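Local coordinates for CELL WALL surface anchor family protein (Streptococcus pneumoniae, PDB 2Y1V), which forms the backbone of the pneumococcal pilus as its major pilin, a subunit that polymerises into the fibre, at residues A[161-166]-A[407-412]. Numbering follows the deposited sequence.
With NI (nickel (II) ion), chain D.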
ATOM      1  N   PRO A 161      -1.347 -15.431  10.121  1.00 43.79           N
ATOM      2  CA  PRO A 161      -0.190 -15.221   9.261  1.00 41.36           C
ATOM      3  C   PRO A 161       0.576 -13.965   9.682  1.00 40.58           C
ATOM      4  O   PRO A 161       0.127 -13.245  10.586  1.00 39.47           O
ATOM      5  CB  PRO A 161      -0.815 -15.063   7.879  1.00 39.20           C
ATOM      6  CG  PRO A 161      -2.183 -14.492   8.145  1.00 42.21           C
ATOM      7  CD  PRO A 161      -2.579 -14.834   9.561  1.00 42.44           C
ATOM      8  N   LYS A 162       1.719 -13.728   9.037  1.00 39.00           N
ATOM      9  CA  LYS A 162       2.597 -12.611   9.320  1.00 40.99           C
ATOM     10  C   LYS A 162       3.088 -12.029   7.990  1.00 41.03           C
ATOM     11  O   LYS A 162       3.191 -12.746   6.991  1.00 41.36           O
ATOM     12  CB  LYS A 162       3.844 -13.072  10.084  1.00 42.98           C
ATOM     13  CG  LYS A 162       3.639 -13.862  11.367  1.00 48.73           C
ATOM     14  CD  LYS A 162       5.024 -14.166  11.999  1.00 53.93           C
ATOM     15  CE  LYS A 162       4.919 -14.960  13.301  1.00 54.87           C
ATOM     16  NZ  LYS A 162       4.160 -14.183  14.329  1.00 56.10           N
ATOM     17  N   ILE A 163       3.469 -10.756   8.007  1.00 40.31           N
ATOM     18  CA  ILE A 163       3.946 -10.080   6.817  1.00 39.56           C
ATOM     19  C   ILE A 163       4.857  -8.914   7.174  1.00 41.61           C
ATOM     20  O   ILE A 163       4.834  -8.395   8.302  1.00 43.06           O
ATOM     21  CB  ILE A 163       2.759  -9.508   6.010  1.00 40.77           C
ATOM     22  CG1 ILE A 163       3.171  -9.164   4.574  1.00 40.60           C
ATOM     23  CG2 ILE A 163       2.143  -8.302   6.733  1.00 34.10           C
ATOM     24  CD1 ILE A 163       1.975  -8.886   3.660  1.00 41.80           C
ATOM     25  N   ASP A 164       5.644  -8.496   6.192  1.00 40.89           N
ATOM     26  CA  ASP A 164       6.386  -7.252   6.264  1.00 41.53           C
ATOM     27  C   ASP A 164       6.710  -6.886   4.823  1.00 40.69           C
ATOM     28  O   ASP A 164       6.909  -7.763   4.001  1.00 40.97           O
ATOM     29  CB  ASP A 164       7.669  -7.432   7.090  1.00 42.46           C
ATOM     30  CG  ASP A 164       8.518  -6.167   7.155  1.00 43.57           C
ATOM     31  OD1 ASP A 164       7.939  -5.061   7.100  1.00 44.53           O
ATOM     32  OD2 ASP A 164       9.763  -6.284   7.281  1.00 41.66           O
ATOM     33  N   LYS A 165       6.724  -5.593   4.522  1.00 41.15           N
ATOM     34  CA  LYS A 165       7.252  -5.080   3.260  1.00 39.95           C
ATOM     35  C   LYS A 165       8.468  -4.191   3.541  1.00 38.74           C
ATOM     36  O   LYS A 165       8.472  -3.449   4.509  1.00 37.78           O
ATOM     37  CB  LYS A 165       6.199  -4.259   2.525  1.00 38.85           C
ATOM     38  CG  LYS A 165       6.714  -3.633   1.233  1.00 39.09           C
ATOM     39  CD  LYS A 165       5.681  -2.713   0.607  1.00 45.67           C
ATOM     40  CE  LYS A 165       6.267  -1.956  -0.585  1.00 45.47           C
ATOM     41  NZ  LYS A 165       5.332  -0.887  -1.029  1.00 47.74           N
ATOM     42  N   ASP A 166       9.486  -4.265   2.693  1.00 38.10           N
ATOM     43  CA  ASP A 166      10.665  -3.422   2.861  1.00 38.32           C
ATOM     44  C   ASP A 166      11.449  -3.447   1.555  1.00 38.77           C
ATOM     45  O   ASP A 166      11.057  -4.120   0.608  1.00 39.06           O
ATOM     46  CB  ASP A 166      11.523  -3.940   4.011  1.00 38.37           C
ATOM     47  CG  ASP A 166      12.245  -2.826   4.776  1.00 38.36           C
ATOM     48  OD1 ASP A 166      12.641  -1.800   4.191  1.00 39.41           O
ATOM     49  OD2 ASP A 166      12.435  -2.994   5.992  1.00 41.42           O
ATOM     50  N   LYS A 407      -9.234  -9.127  10.531  1.00 36.28           N
ATOM     51  CA  LYS A 407      -8.677  -7.866  10.078  1.00 38.01           C
ATOM     52  C   LYS A 407      -7.533  -8.166   9.104  1.00 37.32           C
ATOM     53  O   LYS A 407      -6.896  -9.213   9.206  1.00 40.62           O
ATOM     54  CB  LYS A 407      -8.203  -7.030  11.274  1.00 39.63           C
ATOM     55  CG  LYS A 407      -6.928  -7.532  11.970  1.00 46.00           C
ATOM     56  CD  LYS A 407      -6.628  -6.725  13.247  1.00 53.70           C
ATOM     57  CE  LYS A 407      -5.350  -7.227  13.931  1.00 61.68           C
ATOM     58  NZ  LYS A 407      -4.931  -6.376  15.092  1.00 68.33           N
ATOM     59  N   PRO A 408      -7.279  -7.269   8.141  1.00 36.24           N
ATOM     60  CA  PRO A 408      -6.209  -7.506   7.160  1.00 34.76           C
ATOM     61  C   PRO A 408      -4.798  -7.304   7.751  1.00 36.08           C
ATOM     62  O   PRO A 408      -4.653  -6.633   8.773  1.00 37.36           O
ATOM     63  CB  PRO A 408      -6.495  -6.454   6.089  1.00 32.41           C
ATOM     64  CG  PRO A 408      -7.154  -5.340   6.848  1.00 32.36           C
ATOM     65  CD  PRO A 408      -8.036  -6.039   7.846  1.00 34.96           C
ATOM     66  N   LEU A 409      -3.771  -7.883   7.131  1.00 35.47           N
ATOM     67  CA  LEU A 409      -2.414  -7.563   7.534  1.00 36.80           C
ATOM     68  C   LEU A 409      -1.989  -6.276   6.843  1.00 37.58           C
ATOM     69  O   LEU A 409      -2.216  -6.096   5.647  1.00 37.65           O
ATOM     70  CB  LEU A 409      -1.441  -8.693   7.215  1.00 35.90           C
ATOM     71  CG  LEU A 409      -1.682 -10.002   7.959  1.00 35.74           C
ATOM     72  CD1 LEU A 409      -0.652 -11.010   7.528  1.00 37.14           C
ATOM     73  CD2 LEU A 409      -1.631  -9.811   9.473  1.00 37.48           C
ATOM     74  N   ASP A 410      -1.380  -5.371   7.597  1.00 38.14           N
ATOM     75  CA  ASP A 410      -1.017  -4.088   7.034  1.00 39.97           C
ATOM     76  C   ASP A 410       0.370  -3.728   7.504  1.00 41.68           C
ATOM     77  O   ASP A 410       0.529  -3.134   8.571  1.00 42.36           O
ATOM     78  CB  ASP A 410      -2.025  -3.008   7.433  1.00 40.14           C
ATOM     79  CG  ASP A 410      -1.952  -1.770   6.543  1.00 45.90           C
ATOM     80  OD1 ASP A 410      -1.226  -1.786   5.528  1.00 40.66           O
ATOM     81  OD2 ASP A 410      -2.644  -0.761   6.858  1.00 57.38           O
ATOM     82  N   PRO A 411       1.383  -4.101   6.711  1.00 40.60           N
ATOM     83  CA  PRO A 411       2.751  -3.759   7.046  1.00 42.75           C
ATOM     84  C   PRO A 411       3.038  -2.265   6.861  1.00 44.14           C
ATOM     85  O   PRO A 411       2.409  -1.596   6.037  1.00 44.08           O
ATOM     86  CB  PRO A 411       3.582  -4.570   6.039  1.00 40.21           C
ATOM     87  CG  PRO A 411       2.709  -4.760   4.879  1.00 37.86           C
ATOM     88  CD  PRO A 411       1.284  -4.807   5.419  1.00 41.12           C
ATOM     89  N   THR A 412       3.976  -1.761   7.655  1.00 44.47           N
ATOM     90  CA  THR A 412       4.524  -0.447   7.450  1.00 43.38           C
ATOM     91  C   THR A 412       5.402  -0.496   6.191  1.00 43.38           C
ATOM     92  O   THR A 412       5.894  -1.565   5.795  1.00 42.84           O
ATOM     93  CB  THR A 412       5.348  -0.025   8.674  1.00 45.10           C
ATOM     94  OG1 THR A 412       6.323  -1.037   8.952  1.00 41.29           O
ATOM     95  CG2 THR A 412       4.430   0.131   9.900  1.00 44.69           C
TER
HETATM   96 NI    NI D 800       0.646  -0.784   4.419  1.00 62.45          NI
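D164 OD1 and T412 O approach each other across the contact and share one partner, K180 NZ, which forms a salt bridge with the carboxylate and a hydrogen bond with the carbonyl. No hydrogen bond passes directly from one segment to the other, a worked example of a strand-to-loop contact made by apolar packing and tied by a shared cation. L409 supplies much of the packing: its CB meets I163 CG2 at 3.6 Å, and with CG anti to the carbonyl carbon (chi1 -64°) CD1 reaches P161 CG at 3.9 Å. The same I163 methyl lies 3.8 Å from P411 CD, and so bridges leucine and proline. Further along, P411 CB rests 3.6 Å from the backbone N of K165. The other side of this loop holds nickel, bound by D410 OD1 at 2.4 Å and P411 O at 2.5 Å; D291 OD1 and E413 OE2 also bind the metal. K165 runs extended past the proline to its isopeptide link with N290, an intramolecular bond characteristic of Gram-positive pilins, where NZ also hydrogen-bonds D213 OD2. The contact joins strand 149-167, paired with strand 191-200, to the loop between strands 395-402 and 415-426, and strand 288-297 also packs against I163 through F294.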